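Local coordinates for protein lipase (Penicillium expansum, PDB 3G7N) that hydrolyses acylglycerol lipids such as triacylglycerols as a secreted alkaline lipase of the alpha/beta-hydrolase fold, releasing free fatty acids, at residues F8-H12 and S244-V248; D76-P82 and K94-H100. All blocks are in the same frame, centred on the assembly; numbering follows the deposited sequence.

Contact 1: F8-H12 and S244-V248; sequences FPDLH and SFGVV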
ATOM      1  N   PHE A   8      10.414  -1.149  12.468  1.00 13.48           N
ATOM      2  CA  PHE A   8      10.692   0.154  11.872  1.00 11.96           C
ATOM      3  C   PHE A   8      11.549   0.061  10.599  1.00 13.88           C
ATOM      4  O   PHE A   8      11.237   0.712   9.599  1.00 13.22           O
ATOM      5  CB  PHE A   8      11.310   1.128  12.887  1.00 12.68           C
ATOM      6  CG  PHE A   8      11.675   2.463  12.302  1.00 11.24           C
ATOM      7  CD1 PHE A   8      10.761   3.504  12.314  1.00 13.59           C
ATOM      8  CD2 PHE A   8      12.920   2.691  11.759  1.00 15.59           C
ATOM      9  CE1 PHE A   8      11.071   4.732  11.766  1.00 12.98           C
ATOM     10  CE2 PHE A   8      13.232   3.927  11.198  1.00 14.64           C
ATOM     11  CZ  PHE A   8      12.312   4.958  11.248  1.00 13.58           C
ATOM     12  N   PRO A   9      12.622  -0.754  10.611  1.00 13.62           N
ATOM     13  CA  PRO A   9      13.469  -0.722   9.421  1.00 14.50           C
ATOM     14  C   PRO A   9      12.740  -1.092   8.122  1.00 10.78           C
ATOM     15  O   PRO A   9      12.942  -0.421   7.111  1.00 11.40           O
ATOM     16  CB  PRO A   9      14.577  -1.730   9.748  1.00 15.45           C
ATOM     17  CG  PRO A   9      14.685  -1.648  11.252  1.00 17.41           C
ATOM     18  CD  PRO A   9      13.262  -1.470  11.732  1.00 14.81           C
ATOM     19  N   ASP A  10      11.856  -2.078   8.177  1.00 10.68           N
ATOM     20  CA  ASP A  10      11.162  -2.456   6.944  1.00 12.54           C
ATOM     21  C   ASP A  10      10.154  -1.377   6.533  1.00 11.74           C
ATOM     22  O   ASP A  10       9.920  -1.147   5.354  1.00 10.50           O
ATOM     23  CB  ASP A  10      10.486  -3.827   7.049  1.00 14.58           C
ATOM     24  CG  ASP A  10      11.478  -4.975   7.014  1.00 18.08           C
ATOM     25  OD1 ASP A  10      12.649  -4.728   6.666  1.00 20.34           O
ATOM     26  OD2 ASP A  10      11.047  -6.125   7.241  1.00 24.47           O
ATOM     27  N   LEU A  11       9.531  -0.723   7.501  1.00 11.35           N
ATOM     28  CA  LEU A  11       8.533   0.292   7.183  1.00  9.96           C
ATOM     29  C   LEU A  11       9.209   1.571   6.701  1.00 11.00           C
ATOM     30  O   LEU A  11       8.690   2.267   5.816  1.00  9.06           O
ATOM     31  CB  LEU A  11       7.632   0.545   8.388  1.00 12.59           C
ATOM     32  CG  LEU A  11       6.683  -0.609   8.703  1.00 15.97           C
ATOM     33  CD1 LEU A  11       6.150  -0.497  10.128  1.00 17.03           C
ATOM     34  CD2 LEU A  11       5.556  -0.696   7.679  1.00 20.31           C
ATOM     35  N   HIS A  12      10.384   1.870   7.247  1.00 10.58           N
ATOM     36  CA  HIS A  12      11.204   2.968   6.785  1.00  9.64           C
ATOM     37  C   HIS A  12      11.625   2.764   5.320  1.00  8.83           C
ATOM     38  O   HIS A  12      11.525   3.664   4.505  1.00  8.84           O
ATOM     39  CB  HIS A  12      12.434   3.138   7.711  1.00 10.74           C
ATOM     40  CG  HIS A  12      13.334   4.265   7.333  1.00 12.20           C
ATOM     41  ND1 HIS A  12      12.999   5.589   7.525  1.00 15.01           N
ATOM     42  CD2 HIS A  12      14.614   4.269   6.884  1.00 16.33           C
ATOM     43  CE1 HIS A  12      14.019   6.358   7.189  1.00 18.36           C
ATOM     44  NE2 HIS A  12      14.989   5.584   6.738  1.00 18.41           N
ATOM     45  N   SER A 244       5.942   9.361   6.492  1.00 10.00           N
ATOM     46  CA  SER A 244       5.722   8.029   7.053  1.00  9.01           C
ATOM     47  C   SER A 244       7.049   7.441   7.512  1.00  8.93           C
ATOM     48  O   SER A 244       8.035   7.507   6.794  1.00  9.60           O
ATOM     49  CB  SER A 244       5.118   7.116   5.984  1.00 12.84           C
ATOM     50  OG  SER A 244       4.435   6.034   6.602  1.00 17.60           O
ATOM     51  N   PHE A 245       7.082   6.958   8.756  1.00  9.44           N
ATOM     52  CA  PHE A 245       8.285   6.310   9.304  1.00 10.10           C
ATOM     53  C   PHE A 245       9.550   7.095   9.018  1.00 11.93           C
ATOM     54  O   PHE A 245      10.578   6.527   8.649  1.00 15.11           O
ATOM     55  CB  PHE A 245       8.368   4.844   8.881  1.00 13.54           C
ATOM     56  CG  PHE A 245       7.211   4.042   9.360  1.00 10.44           C
ATOM     57  CD1 PHE A 245       7.171   3.565  10.667  1.00 15.17           C
ATOM     58  CD2 PHE A 245       6.046   4.036   8.610  1.00 13.26           C
ATOM     59  CE1 PHE A 245       5.972   3.060  11.201  1.00 15.81           C
ATOM     60  CE2 PHE A 245       4.882   3.537   9.118  1.00 13.03           C
ATOM     61  CZ  PHE A 245       4.814   3.105  10.431  1.00 12.20           C
ATOM     62  N   GLY A 246       9.480   8.396   9.247  1.00 12.36           N
ATOM     63  CA  GLY A 246      10.670   9.234   9.225  1.00 14.97           C
ATOM     64  C   GLY A 246      11.007   9.785   7.848  1.00 14.98           C
ATOM     65  O   GLY A 246      11.986  10.508   7.692  1.00 20.59           O
ATOM     66  N   VAL A 247      10.177   9.483   6.848  1.00 11.53           N
ATOM     67  CA  VAL A 247      10.423   9.937   5.477  1.00 11.31           C
ATOM     68  C   VAL A 247       9.330  10.899   5.039  1.00 10.76           C
ATOM     69  O   VAL A 247       8.149  10.528   5.004  1.00 11.02           O
ATOM     70  CB  VAL A 247      10.431   8.738   4.505  1.00 10.37           C
ATOM     71  CG1 VAL A 247      10.659   9.222   3.079  1.00 12.31           C
ATOM     72  CG2 VAL A 247      11.473   7.686   4.942  1.00 12.93           C
ATOM     73  N   VAL A 248       9.706  12.114   4.660  1.00 10.97           N
ATOM     74  CA  VAL A 248       8.771  13.046   4.047  1.00 10.69           C
ATOM     75  C   VAL A 248       8.746  12.781   2.550  1.00  9.74           C
ATOM     76  O   VAL A 248       9.789  12.706   1.897  1.00 10.49           O
ATOM     77  CB  VAL A 248       9.199  14.511   4.309  1.00 10.93           C
ATOM     78  CG1 VAL A 248       8.353  15.497   3.521  1.00 11.08           C
ATOM     79  CG2 VAL A 248       9.189  14.815   5.821  1.00 13.30           C
TER

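Contact 2: D76-P82 and K94-H100; sequences DIALITP and KIMRGVH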
ATOM      1  N   ASP A  76     -14.081   8.860  -5.766  1.00 14.80           N
ATOM      2  CA  ASP A  76     -15.383   8.247  -5.907  1.00 12.78           C
ATOM      3  C   ASP A  76     -15.586   7.170  -4.837  1.00 12.99           C
ATOM      4  O   ASP A  76     -14.921   6.139  -4.856  1.00 12.68           O
ATOM      5  CB  ASP A  76     -15.486   7.656  -7.313  1.00 15.77           C
ATOM      6  CG  ASP A  76     -16.897   7.260  -7.684  1.00 16.62           C
ATOM      7  OD1 ASP A  76     -17.717   7.067  -6.774  1.00 16.29           O
ATOM      8  OD2 ASP A  76     -17.081   6.882  -8.867  1.00 21.76           O
ATOM      9  N   ILE A  77     -16.480   7.413  -3.883  1.00 12.80           N
ATOM     10  CA  ILE A  77     -16.690   6.453  -2.822  1.00 14.28           C
ATOM     11  C   ILE A  77     -17.924   5.581  -2.980  1.00 12.80           C
ATOM     12  O   ILE A  77     -18.229   4.807  -2.089  1.00 13.20           O
ATOM     13  CB  ILE A  77     -16.646   7.061  -1.409  1.00 20.13           C
ATOM     14  CG1 ILE A  77     -17.800   8.032  -1.198  1.00 18.82           C
ATOM     15  CG2 ILE A  77     -15.314   7.737  -1.147  1.00 20.77           C
ATOM     16  CD1 ILE A  77     -17.900   8.534   0.243  1.00 25.63           C
ATOM     17  N   ALA A  78     -18.455   5.527  -4.195  1.00 14.24           N
ATOM     18  CA  ALA A  78     -19.484   4.536  -4.504  1.00 14.58           C
ATOM     19  C   ALA A  78     -18.913   3.126  -4.395  1.00 14.95           C
ATOM     20  O   ALA A  78     -17.897   2.809  -5.022  1.00 14.23           O
ATOM     21  CB  ALA A  78     -20.047   4.781  -5.888  1.00 17.73           C
ATOM     22  N   LEU A  79     -19.581   2.263  -3.640  1.00 14.30           N
ATOM     23  CA  LEU A  79     -19.164   0.864  -3.543  1.00 14.54           C
ATOM     24  C   LEU A  79     -19.651   0.091  -4.746  1.00 15.78           C
ATOM     25  O   LEU A  79     -20.845   0.137  -5.088  1.00 18.50           O
ATOM     26  CB  LEU A  79     -19.692   0.236  -2.258  1.00 16.16           C
ATOM     27  CG  LEU A  79     -19.039   0.690  -0.952  1.00 14.41           C
ATOM     28  CD1 LEU A  79     -19.698   0.033   0.255  1.00 19.48           C
ATOM     29  CD2 LEU A  79     -17.527   0.397  -0.957  1.00 15.71           C
ATOM     30  N   ILE A  80     -18.748  -0.678  -5.343  1.00 13.62           N
ATOM     31  CA  ILE A  80     -19.074  -1.493  -6.504  1.00 14.39           C
ATOM     32  C   ILE A  80     -18.586  -2.922  -6.337  1.00 14.85           C
ATOM     33  O   ILE A  80     -17.818  -3.238  -5.417  1.00 15.01           O
ATOM     34  CB  ILE A  80     -18.559  -0.890  -7.824  1.00 14.11           C
ATOM     35  CG1 ILE A  80     -17.045  -0.657  -7.768  1.00 14.22           C
ATOM     36  CG2 ILE A  80     -19.222   0.452  -8.091  1.00 21.28           C
ATOM     37  CD1 ILE A  80     -16.233  -1.924  -7.747  1.00 20.51           C
ATOM     38  N   THR A  81     -19.160  -3.815  -7.134  1.00 14.95           N
ATOM     39  CA  THR A  81     -18.690  -5.187  -7.218  1.00 16.22           C
ATOM     40  C   THR A  81     -17.426  -5.243  -8.059  1.00 14.28           C
ATOM     41  O   THR A  81     -17.439  -4.869  -9.231  1.00 16.77           O
ATOM     42  CB  THR A  81     -19.773  -6.092  -7.834  1.00 17.83           C
ATOM     43  OG1 THR A  81     -20.926  -6.069  -6.985  1.00 22.01           O
ATOM     44  CG2 THR A  81     -19.260  -7.520  -7.957  1.00 19.48           C
ATOM     45  N   PRO A  82     -16.301  -5.631  -7.443  1.00 14.45           N
ATOM     46  CA  PRO A  82     -15.053  -5.596  -8.198  1.00 14.97           C
ATOM     47  C   PRO A  82     -14.912  -6.811  -9.101  1.00 17.97           C
ATOM     48  O   PRO A  82     -15.463  -7.874  -8.808  1.00 17.67           O
ATOM     49  CB  PRO A  82     -13.990  -5.649  -7.106  1.00 13.91           C
ATOM     50  CG  PRO A  82     -14.630  -6.353  -5.992  1.00 15.61           C
ATOM     51  CD  PRO A  82     -16.093  -5.992  -6.032  1.00 15.69           C
ATOM     52  N   LYS A  94     -17.498  -5.554  -1.661  1.00 12.66           N
ATOM     53  CA  LYS A  94     -17.635  -4.309  -2.403  1.00 13.77           C
ATOM     54  C   LYS A  94     -16.433  -3.418  -2.106  1.00  9.69           C
ATOM     55  O   LYS A  94     -16.005  -3.333  -0.960  1.00 10.84           O
ATOM     56  CB  LYS A  94     -18.912  -3.565  -1.989  1.00 14.83           C
ATOM     57  CG  LYS A  94     -20.216  -4.338  -2.224  1.00 16.05           C
ATOM     58  CD  LYS A  94     -20.493  -4.494  -3.700  1.00 22.06           C
ATOM     59  CE  LYS A  94     -21.785  -5.272  -3.940  1.00 35.58           C
ATOM     60  NZ  LYS A  94     -22.978  -4.510  -3.480  1.00 40.31           N
ATOM     61  N   ILE A  95     -15.982  -2.705  -3.130  1.00  9.89           N
ATOM     62  CA  ILE A  95     -14.824  -1.807  -3.013  1.00 10.11           C
ATOM     63  C   ILE A  95     -15.216  -0.483  -3.645  1.00 10.81           C
ATOM     64  O   ILE A  95     -16.009  -0.433  -4.588  1.00 11.67           O
ATOM     65  CB  ILE A  95     -13.596  -2.398  -3.780  1.00 12.94           C
ATOM     66  CG1 ILE A  95     -13.211  -3.769  -3.212  1.00 16.86           C
ATOM     67  CG2 ILE A  95     -12.417  -1.438  -3.744  1.00 18.51           C
ATOM     68  CD1 ILE A  95     -12.093  -4.472  -4.010  1.00 20.01           C
ATOM     69  N   MET A  96     -14.649   0.610  -3.140  1.00  9.12           N
ATOM     70  CA  MET A  96     -14.972   1.891  -3.708  1.00 10.06           C
ATOM     71  C   MET A  96     -14.456   2.023  -5.141  1.00 10.92           C
ATOM     72  O   MET A  96     -13.326   1.612  -5.455  1.00 10.30           O
ATOM     73  CB  MET A  96     -14.438   3.017  -2.811  1.00 11.89           C
ATOM     74  CG  MET A  96     -12.930   3.006  -2.580  1.00 12.49           C
ATOM     75  SD  MET A  96     -12.390   4.218  -1.341  1.00 13.66           S
ATOM     76  CE  MET A  96     -12.368   5.690  -2.341  1.00 18.14           C
ATOM     77  N   ARG A  97     -15.245   2.655  -6.008  1.00 10.46           N
ATOM     78  CA  ARG A  97     -14.872   2.791  -7.401  1.00 12.06           C
ATOM     79  C   ARG A  97     -13.582   3.594  -7.539  1.00 10.79           C
ATOM     80  O   ARG A  97     -12.786   3.366  -8.450  1.00 11.35           O
ATOM     81  CB  ARG A  97     -16.003   3.440  -8.207  1.00 13.80           C
ATOM     82  CG  ARG A  97     -15.704   3.498  -9.692  1.00 15.93           C
ATOM     83  CD  ARG A  97     -16.805   4.196 -10.488  1.00 20.34           C
ATOM     84  NE  ARG A  97     -18.032   3.414 -10.538  1.00 20.12           N
ATOM     85  CZ  ARG A  97     -19.190   3.816 -10.025  1.00 25.62           C
ATOM     86  NH1 ARG A  97     -19.272   4.976  -9.382  1.00 24.40           N
ATOM     87  NH2 ARG A  97     -20.274   3.067 -10.167  1.00 22.77           N
ATOM     88  N   GLY A  98     -13.400   4.595  -6.682  1.00 12.10           N
ATOM     89  CA  GLY A  98     -12.214   5.442  -6.751  1.00 10.97           C
ATOM     90  C   GLY A  98     -10.888   4.743  -6.529  1.00 11.08           C
ATOM     91  O   GLY A  98      -9.841   5.331  -6.805  1.00 12.32           O
ATOM     92  N   VAL A  99     -10.916   3.507  -6.035  1.00  9.60           N
ATOM     93  CA  VAL A  99      -9.708   2.678  -5.961  1.00  9.89           C
ATOM     94  C   VAL A  99      -9.769   1.512  -6.942  1.00  9.78           C
ATOM     95  O   VAL A  99      -8.774   1.205  -7.594  1.00  9.59           O
ATOM     96  CB  VAL A  99      -9.453   2.186  -4.524  1.00  9.40           C
ATOM     97  CG1 VAL A  99      -8.214   1.288  -4.460  1.00 13.69           C
ATOM     98  CG2 VAL A  99      -9.289   3.381  -3.601  1.00 10.63           C
ATOM     99  N   HIS A 100     -10.923   0.852  -7.066  1.00  9.95           N
ATOM    100  CA  HIS A 100     -11.047  -0.211  -8.053  1.00 10.75           C
ATOM    101  C   HIS A 100     -10.767   0.256  -9.466  1.00 11.49           C
ATOM    102  O   HIS A 100     -10.119  -0.468 -10.239  1.00 11.60           O
ATOM    103  CB  HIS A 100     -12.414  -0.887  -7.958  1.00 13.31           C
ATOM    104  CG  HIS A 100     -12.634  -1.948  -8.997  1.00 14.76           C
ATOM    105  ND1 HIS A 100     -12.163  -3.238  -8.871  1.00 20.39           N
ATOM    106  CD2 HIS A 100     -13.121  -1.850 -10.251  1.00 13.04           C
ATOM    107  CE1 HIS A 100     -12.471  -3.923  -9.963  1.00 14.77           C
ATOM    108  NE2 HIS A 100     -13.117  -3.119 -10.784  1.00 17.78           N
TER

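Contact 1: F8-H12 and S244-V248
The Phe-245 ring packs on Leu-11 in the first turns of helix 8-23 of this alpha/beta-hydrolase fold. Phe-245 belongs to a type I' beta turn, Ser-244 to Val-247, closed by backbone hydrogen bonds in both directions between Ser-244 and Val-247.

The apolar part centres on the Phe-245 ring. Leu-11 lies over one face of it: its CB sits 3.7 Å from the ring centroid, 14° off the normal, in a CH-pi contact, while its CD1 reaches the far rim at CE1 of Phe-245, also 3.7 Å away. Phe-8 comes to the edge of the same ring, CD1 to CD1 at 4.0 Å, and the two side chains run in opposite senses. Val-247 adds CG2, 3.6 Å from CE1 of His-12, the two side chains roughly perpendicular to each other. Tyr-208 and Ser-210 of strand 206-210 touch Leu-11 and Phe-245 respectively, so the cluster is tied to the central sheet.

One polar bond joins the segments. The imidazole of His-12 stands out from the helix, CG anti to the backbone N (chi1 -179°), and presents ND1 to the turn, donating to the carbonyl O of Phe-245 at 2.8 Å. The bond is almost straight, 175° at the hydrogen, with the oxygen lying essentially in the imidazole plane. Phe-8 CZ approaches that same Phe-245 O to 3.5 Å.

Contact 2: D76-P82 and K94-H100
Arg-97 crosses Asp-76 at a slant and is salt-bridged to it, beside a small two-stranded antiparallel sheet, strands 79-80 and 95-96, the second of which runs into helix 97-120. Ile-80 and Ile-95 form the hydrogen-bonded pair, N of each to O of the other, and Leu-79 with Met-96 the non-hydrogen-bonded pair. Beyond the strands, Arg-97 N donates to Ala-78 O and Gly-98 N to a lone pair of Asp-76 O, so the incoming loop follows the chain into the first helical turn.

With CG anti to the backbone N (chi1 -175°), the Arg-97 side chain runs out between Asp-76 and Ile-80. CB starts 3.7 Å from Asp-76 OD2, and CG stays beside that oxygen. CD comes closer still, and a bend at chi3 then turns the guanidinium. NE and CZ pass Ile-80 CG2, which lies over one guanidinium face and is 3.5 Å from NH2. At the tip, NH1 donates to the syn lone pair of Asp-76 OD2 in the salt bridge, 2.9 Å and nearly straight, in the guanidinium plane, though the two planar groups are 50° apart; Ala-78 CB lies 3.6 Å from NH1.

Farther along, Ile-80 CD1 covers a face of the His-100 ring, 4.2 Å from its centroid, and Pro-82 CG packs on Ile-95 CD1.

Asp-76 works with both oxygens: OD1 takes Ala-78 N at 3.1 Å in an Asx turn while OD2 holds the arginine. This divided use should fix the carboxylate's rotation and probably keeps it ionised.

Overall arrangement
The two contacts lie on opposite sides of the chain's centre, their own centres 29 Å apart and their nearest atoms about 17 Å apart, so they do not meet. Contact 1 joins the start of helix 8-23 to a turn near the C-terminus, and contact 2 lies within the long loop so closed. Neither reaches the catalytic triad: the side chain of Phe-245 is about 9 Å from that of Asp-188 and about 11 Å from that of His-241, whereas Met-96 in contact 2 is about 11 Å from the nucleophile Ser-132, side chain to side chain. A bound di(hydroxyethyl)ether lies about 3 Å from the side chain of Ile-77.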